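PDB 2EKL: D-3-phosphoglycerate dehydrogenase from Sulfolobus tokodaii, which binds NAD and probably catalyses the oxidation of D-3-phosphoglycerate at the entry to serine biosynthesis. Local coordinates for residues K37-L40 / L41-I44; E136-L140 / A141-I145; L303-A306 / M307-G311. All blocks are in the same frame, centred on the assembly; numbering follows the deposited sequence.

Contact 1 (K37-L40 / L41-I44)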
loop_
_atom_site.group_PDB
_atom_site.type_symbol
_atom_site.label_atom_id
_atom_site.label_comp_id
_atom_site.label_asym_id
_atom_site.label_seq_id
_atom_site.Cartn_x
_atom_site.Cartn_y
_atom_site.Cartn_z
ATOM N N LYS A 37 7.177 35.074 -19.318
ATOM C CA LYS A 37 8.487 35.385 -18.741
ATOM C C LYS A 37 8.851 36.839 -18.952
ATOM O O LYS A 37 9.329 37.533 -18.064
ATOM C CB LYS A 37 9.547 34.491 -19.380
ATOM C CG LYS A 37 9.291 34.224 -20.853
ATOM C CD LYS A 37 10.043 35.197 -21.750
ATOM C CE LYS A 37 9.174 35.671 -22.914
ATOM N NZ LYS A 37 7.765 35.470 -22.585
ATOM N N GLU A 38 8.659 37.252 -20.199
ATOM C CA GLU A 38 9.043 38.594 -20.613
ATOM C C GLU A 38 8.168 39.656 -19.957
ATOM O O GLU A 38 8.677 40.643 -19.427
ATOM C CB GLU A 38 8.979 38.709 -22.140
ATOM C CG GLU A 38 9.259 40.107 -22.678
ATOM C CD GLU A 38 9.606 40.104 -24.158
ATOM O OE1 GLU A 38 9.173 39.179 -24.874
ATOM O OE2 GLU A 38 10.306 41.037 -24.608
ATOM N N GLU A 39 6.855 39.449 -19.982
ATOM C CA GLU A 39 5.933 40.409 -19.385
ATOM C C GLU A 39 6.164 40.515 -17.879
ATOM O O GLU A 39 6.016 41.589 -17.300
ATOM C CB GLU A 39 4.484 40.004 -19.671
ATOM C CG GLU A 39 3.430 41.033 -19.253
ATOM C CD GLU A 39 3.638 42.406 -19.884
ATOM O OE1 GLU A 39 4.224 42.487 -20.986
ATOM O OE2 GLU A 39 3.197 43.409 -19.280
ATOM N N LEU A 40 6.535 39.403 -17.250
ATOM C CA LEU A 40 6.792 39.398 -15.813
ATOM C C LEU A 40 7.904 40.384 -15.479
ATOM O O LEU A 40 7.773 41.201 -14.567
ATOM C CB LEU A 40 7.191 37.999 -15.342
ATOM C CG LEU A 40 7.596 37.873 -13.869
ATOM C CD1 LEU A 40 6.436 38.280 -12.965
ATOM C CD2 LEU A 40 8.024 36.448 -13.585
ATOM N N LEU A 41 9.003 40.300 -16.221
ATOM C CA LEU A 41 10.135 41.189 -16.007
ATOM C C LEU A 41 9.747 42.647 -16.225
ATOM O O LEU A 41 10.290 43.543 -15.581
ATOM C CB LEU A 41 11.278 40.826 -16.955
ATOM C CG LEU A 41 12.026 39.523 -16.672
ATOM C CD1 LEU A 41 12.970 39.217 -17.824
ATOM C CD2 LEU A 41 12.794 39.645 -15.364
ATOM N N ASN A 42 8.804 42.882 -17.130
ATOM C CA ASN A 42 8.375 44.243 -17.424
ATOM C C ASN A 42 7.554 44.885 -16.312
ATOM O O ASN A 42 7.571 46.106 -16.157
ATOM C CB ASN A 42 7.559 44.281 -18.723
ATOM C CG ASN A 42 8.379 43.898 -19.942
ATOM O OD1 ASN A 42 9.485 44.398 -20.143
ATOM N ND2 ASN A 42 7.831 43.016 -20.770
ATOM N N ILE A 43 6.849 44.074 -15.527
ATOM C CA ILE A 43 6.001 44.624 -14.474
ATOM C C ILE A 43 6.320 44.249 -13.030
ATOM O O ILE A 43 5.733 44.815 -12.109
ATOM C CB ILE A 43 4.522 44.259 -14.720
ATOM C CG1 ILE A 43 4.318 42.752 -14.538
ATOM C CG2 ILE A 43 4.110 44.679 -16.125
ATOM C CD1 ILE A 43 2.862 42.322 -14.594
ATOM N N ILE A 44 7.237 43.311 -12.820
ATOM C CA ILE A 44 7.553 42.889 -11.456
ATOM C C ILE A 44 7.967 44.040 -10.537
ATOM O O ILE A 44 7.746 43.991 -9.325
ATOM C CB ILE A 44 8.657 41.803 -11.443
ATOM C CG1 ILE A 44 8.846 41.275 -10.018
ATOM C CG2 ILE A 44 9.964 42.366 -11.983
ATOM C CD1 ILE A 44 7.579 40.703 -9.400
HETATM O O HOH W 1 10.747 42.112 -20.547
#
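With CG anti to its carbonyl carbon and beside its own backbone N (chi1 -65°), Asn42 turns its amide back over the carbonyl of Glu38, while Glu39 holds CG anti to N (chi1 -172°) and bends at chi2 to bring its carboxylate toward the next turn of helix 37-43. Asn42 ND2 comes within 2.9 Å of Glu38 O, but the angle is poor for a hydrogen bond. A water does the joining instead: it donates to Glu38 O at 2.8 Å and to Asn42 OD1 at 2.6 Å. The same carbonyl also receives the helical bond from Asn42 N.

Glu39 crosses Asn42 at about a right angle, its carboxylate plane turned 57° from the amide. Its OE1 stands 3.7 Å from Asn42 ND2, and its OE2 lies against the methyl CG2 of Ile43 at 3.5 Å. Glu39 N is hydrogen-bonded to Ser36 OG, just before the helix.

Leu40 takes part through its backbone and, separately, its apolar side chain. Its O takes Ile44 N at 2.8 Å nearly along the C=O axis and, from above the carbonyl plane, Ile43 N at 3.2 Å, an amide shared weakly with Glu39 O. Its CD1 lies 4.4 Å from Ile44 CB, and the side chain packs on Thr11 and Thr56, while Leu41 rests on Asp61 and Val62 of helix 60-65. Ile43 meets Met32 and Ile35.

The residue types therefore suit an amphipathic helix: branched aliphatic chains fill the side facing the fold, and Glu38, Glu39 and Asn42 occupy the polar side. The acidic groups of the first turn would probably interact favourably with the helix dipole, and the bridging water joins Asn42 to a carbonyl that its own ND2 meets only at a poor angle.

Contact 2 (E136-L140 / A141-I145)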
loop_
_atom_site.group_PDB
_atom_site.type_symbol
_atom_site.label_atom_id
_atom_site.label_comp_id
_atom_site.label_asym_id
_atom_site.label_seq_id
_atom_site.Cartn_x
_atom_site.Cartn_y
_atom_site.Cartn_z
ATOM N N GLU A 136 2.967 -14.411 -7.134
ATOM C CA GLU A 136 3.590 -14.490 -5.816
ATOM C C GLU A 136 4.611 -13.391 -5.535
ATOM O O GLU A 136 5.445 -13.069 -6.380
ATOM C CB GLU A 136 4.254 -15.856 -5.635
ATOM C CG GLU A 136 4.839 -16.083 -4.249
ATOM C CD GLU A 136 5.594 -17.393 -4.140
ATOM O OE1 GLU A 136 4.947 -18.458 -4.173
ATOM O OE2 GLU A 136 6.835 -17.353 -4.030
ATOM N N GLY A 137 4.534 -12.825 -4.332
ATOM C CA GLY A 137 5.457 -11.779 -3.926
ATOM C C GLY A 137 6.171 -12.110 -2.621
ATOM O O GLY A 137 6.420 -13.282 -2.308
ATOM N N LEU A 138 6.490 -11.073 -1.855
ATOM C CA LEU A 138 7.193 -11.226 -0.584
ATOM C C LEU A 138 6.427 -10.642 0.598
ATOM O O LEU A 138 5.787 -9.595 0.480
ATOM C CB LEU A 138 8.560 -10.541 -0.666
ATOM C CG LEU A 138 9.544 -11.066 -1.716
ATOM C CD1 LEU A 138 10.802 -10.209 -1.713
ATOM C CD2 LEU A 138 9.886 -12.518 -1.414
ATOM N N GLU A 139 6.512 -11.319 1.740
ATOM C CA GLU A 139 5.862 -10.867 2.970
ATOM C C GLU A 139 6.806 -9.871 3.662
ATOM O O GLU A 139 8.032 -9.967 3.529
ATOM C CB GLU A 139 5.577 -12.070 3.873
ATOM C CG GLU A 139 4.837 -11.744 5.156
ATOM C CD GLU A 139 4.430 -12.995 5.907
ATOM O OE1 GLU A 139 3.344 -13.539 5.607
ATOM O OE2 GLU A 139 5.205 -13.444 6.787
ATOM N N LEU A 140 6.248 -8.923 4.408
ATOM C CA LEU A 140 7.063 -7.899 5.054
ATOM C C LEU A 140 7.286 -8.057 6.549
ATOM O O LEU A 140 8.338 -7.665 7.065
ATOM C CB LEU A 140 6.460 -6.519 4.771
ATOM C CG LEU A 140 6.445 -6.160 3.282
ATOM C CD1 LEU A 140 5.529 -4.962 3.028
ATOM C CD2 LEU A 140 7.865 -5.865 2.823
ATOM N N ALA A 141 6.302 -8.620 7.238
ATOM C CA ALA A 141 6.393 -8.815 8.680
ATOM C C ALA A 141 7.655 -9.585 9.046
ATOM O O ALA A 141 8.038 -10.526 8.351
ATOM C CB ALA A 141 5.158 -9.563 9.180
ATOM N N GLY A 142 8.300 -9.169 10.132
ATOM C CA GLY A 142 9.505 -9.839 10.591
ATOM C C GLY A 142 10.777 -9.412 9.888
ATOM O O GLY A 142 11.882 -9.683 10.367
ATOM N N LYS A 143 10.638 -8.747 8.749
ATOM C CA LYS A 143 11.808 -8.299 8.019
ATOM C C LYS A 143 12.288 -6.952 8.536
ATOM O O LYS A 143 11.608 -6.296 9.328
ATOM C CB LYS A 143 11.502 -8.252 6.522
ATOM C CG LYS A 143 11.272 -9.652 5.971
ATOM C CD LYS A 143 11.020 -9.664 4.485
ATOM C CE LYS A 143 10.737 -11.080 4.018
ATOM N NZ LYS A 143 10.313 -11.101 2.600
ATOM N N THR A 144 13.471 -6.549 8.094
ATOM C CA THR A 144 14.070 -5.300 8.532
ATOM C C THR A 144 13.976 -4.196 7.491
ATOM O O THR A 144 14.306 -4.407 6.324
ATOM C CB THR A 144 15.558 -5.513 8.868
ATOM O OG1 THR A 144 15.672 -6.476 9.923
ATOM C CG2 THR A 144 16.210 -4.207 9.305
ATOM N N ILE A 145 13.522 -3.021 7.912
ATOM C CA ILE A 145 13.436 -1.884 7.002
ATOM C C ILE A 145 14.442 -0.827 7.446
ATOM O O ILE A 145 14.596 -0.559 8.643
ATOM C CB ILE A 145 12.016 -1.259 6.967
ATOM C CG1 ILE A 145 11.994 -0.091 5.975
ATOM C CG2 ILE A 145 11.594 -0.812 8.367
ATOM C CD1 ILE A 145 10.613 0.526 5.767
HETATM O O HOH W 2 7.799 -12.596 6.511
#
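Leu140 to Lys143 form a type II beta turn, closed by Lys143 N donating to Leu140 O at 3.0 Å, with Gly142 at the third position (phi 83°), where a side chain would jam against the preceding carbonyl oxygen.

Lys143 starts with CG beside its backbone N (chi1 -67°) and then runs fully extended, back alongside the extended loop that leads into the turn. Its aliphatic part passes Leu140 O, and CE lies near Glu139 O, the atom that NZ then takes at 2.7 Å, approaching in the carbonyl plane. NZ also lies 3.7 Å from Leu138 CB. Its charge has a second partner, a salt bridge to Glu290 of the second subunit, whose other carboxylate oxygen accepts Glu139 N.

Glu139 reaches the second subunit, where OE1 is hydrogen-bonded to Ser104 and forms a salt bridge with Arg294 of that chain. Its OE2 accepts a water at 2.7 Å, and this water also donates to Ala141 O at 2.8 Å, so the acid is tied to the turn as well as across the interface. A long chain with an ammonium end suits position 143, since it spans from the turn to Glu139 O; an alanine in place of Lys143 would probably leave that oxygen without its ammonium donor and Glu290 of the second subunit without its charged mate.

The turn delivers the chain into strand 144-148 of the seven-stranded parallel sheet of the NAD-binding domain. Leu140 packs on Met113, Ile114 and Ala117 of helix 102-118 and on Val199 of strand 199-202, while Thr144 and Ile145 lie against strand 167-171.

Contact 3 (L303-A306 / M307-G311)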
loop_
_atom_site.group_PDB
_atom_site.type_symbol
_atom_site.label_atom_id
_atom_site.label_comp_id
_atom_site.label_asym_id
_atom_site.label_seq_id
_atom_site.Cartn_x
_atom_site.Cartn_y
_atom_site.Cartn_z
ATOM N N LEU A 303 1.891 33.857 4.599
ATOM C CA LEU A 303 1.969 35.110 3.860
ATOM C C LEU A 303 1.382 36.232 4.708
ATOM O O LEU A 303 1.944 37.327 4.785
ATOM C CB LEU A 303 1.202 35.005 2.539
ATOM C CG LEU A 303 1.071 36.296 1.726
ATOM C CD1 LEU A 303 2.450 36.884 1.471
ATOM C CD2 LEU A 303 0.349 36.003 0.412
ATOM N N LEU A 304 0.251 35.956 5.349
ATOM C CA LEU A 304 -0.401 36.954 6.194
ATOM C C LEU A 304 0.478 37.341 7.380
ATOM O O LEU A 304 0.561 38.517 7.740
ATOM C CB LEU A 304 -1.745 36.433 6.708
ATOM C CG LEU A 304 -2.891 36.314 5.697
ATOM C CD1 LEU A 304 -4.133 35.813 6.400
ATOM C CD2 LEU A 304 -3.159 37.665 5.057
ATOM N N ASN A 305 1.132 36.355 7.988
ATOM C CA ASN A 305 2.000 36.635 9.127
ATOM C C ASN A 305 3.156 37.536 8.704
ATOM O O ASN A 305 3.515 38.475 9.422
ATOM C CB ASN A 305 2.553 35.339 9.723
ATOM C CG ASN A 305 3.343 35.582 10.999
ATOM O OD1 ASN A 305 2.804 36.076 11.994
ATOM N ND2 ASN A 305 4.627 35.243 10.976
ATOM N N ALA A 306 3.736 37.245 7.542
ATOM C CA ALA A 306 4.841 38.040 7.013
ATOM C C ALA A 306 4.370 39.464 6.724
ATOM O O ALA A 306 5.103 40.431 6.942
ATOM C CB ALA A 306 5.385 37.403 5.745
ATOM N N MET A 307 3.146 39.593 6.223
ATOM C CA MET A 307 2.594 40.908 5.928
ATOM C C MET A 307 2.368 41.682 7.225
ATOM O O MET A 307 2.632 42.886 7.296
ATOM C CB MET A 307 1.276 40.772 5.160
ATOM C CG MET A 307 1.444 40.228 3.750
ATOM S SD MET A 307 -0.139 39.924 2.940
ATOM C CE MET A 307 -0.558 41.575 2.402
ATOM N N LYS A 308 1.895 40.990 8.257
ATOM C CA LYS A 308 1.644 41.643 9.538
ATOM C C LYS A 308 2.948 42.138 10.155
ATOM O O LYS A 308 3.005 43.238 10.707
ATOM C CB LYS A 308 0.948 40.685 10.508
ATOM C CG LYS A 308 0.653 41.308 11.867
ATOM C CD LYS A 308 -0.178 40.388 12.744
ATOM C CE LYS A 308 -1.569 40.178 12.168
ATOM N NZ LYS A 308 -2.424 39.361 13.075
ATOM N N GLU A 309 3.994 41.328 10.063
ATOM C CA GLU A 309 5.286 41.721 10.613
ATOM C C GLU A 309 5.819 42.956 9.894
ATOM O O GLU A 309 6.582 43.739 10.462
ATOM C CB GLU A 309 6.285 40.571 10.488
ATOM C CG GLU A 309 5.977 39.389 11.397
ATOM C CD GLU A 309 6.183 39.708 12.871
ATOM O OE1 GLU A 309 6.658 40.821 13.186
ATOM O OE2 GLU A 309 5.877 38.841 13.715
ATOM N N LEU A 310 5.405 43.132 8.643
ATOM C CA LEU A 310 5.838 44.276 7.850
ATOM C C LEU A 310 4.921 45.477 8.050
ATOM O O LEU A 310 5.147 46.541 7.473
ATOM C CB LEU A 310 5.890 43.895 6.365
ATOM C CG LEU A 310 7.049 42.974 5.971
ATOM C CD1 LEU A 310 6.879 42.507 4.535
ATOM C CD2 LEU A 310 8.369 43.716 6.143
ATOM N N GLY A 311 3.888 45.295 8.869
ATOM C CA GLY A 311 2.947 46.364 9.153
ATOM C C GLY A 311 1.919 46.627 8.068
ATOM O O GLY A 311 1.227 47.648 8.098
HETATM O O HOH W 3 3.710 37.715 14.533
#
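Asn305 and Glu309 present an amide and a carboxylate whose planes stand nearly perpendicular (84°), joined at their oxygens by a water. It donates to Glu309 OE2 at 2.6 Å, well out of the carboxylate plane, and to Asn305 OD1 at a longer 3.2 Å, only slightly tilted from the amide plane. On the nitrogen side of the amide, Asn305 ND2 has Glu309 CG 4.4 Å away. Chi1 of Glu309 sets that CG beside its backbone N, 3.3 Å from Asn305 O, and the bend at chi2 (-69°) then turns the carboxylate to the water. Polar, hydrated residues suit this exposed side of the helix.

The other side is apolar. Met307 places CG 3.1 Å from Leu303 O and its sulfur 4.0 Å from Leu303 CG, the two chains passing obliquely. Leu304 CD2 approaches the same SD at 4.3 Å. This unbranched, pliable methionine also touches Leu22 of helix 16-24. The small Ala306 packs, together with Leu303, Met307 and Leu310, on Ile71 of strand 71-74.

Regular bonds run from Met307, Lys308 and Glu309 to the carbonyls four residues earlier; Leu310 N reaches Ala306 O only weakly. Gly311, the first residue to leave helical angles, combines a positive phi (78°) that favours glycine with two bonds back into the last turn, one of them Gly311 N to Lys308 O at 2.9 Å: a Schellman motif. It ends helix 289-309, which packs against the five-stranded parallel sheet as the chain returns, as in other D-2-hydroxyacid dehydrogenases, to the domain in which it began.

Overall arrangement
Each contact lies within one continuous run of residues, between groups about a turn apart, so none closes a long loop; the three follow in series and neither nest nor cross. From the N terminus, contact 1 lies on helix 37-43 beside the five-stranded parallel sheet. The chain then passes to the NAD-binding domain, where contact 2 leads into strand 144-148 of the seven-stranded sheet and borders the second subunit. Contact 3 ends helix 289-309, which brings the chain back to the first sheet. Contacts 1 and 3 therefore share one domain, with centres about 25 Å apart, whereas contact 2 lies across the chain's centre, about 54 Å and 50 Å from them, centre to centre.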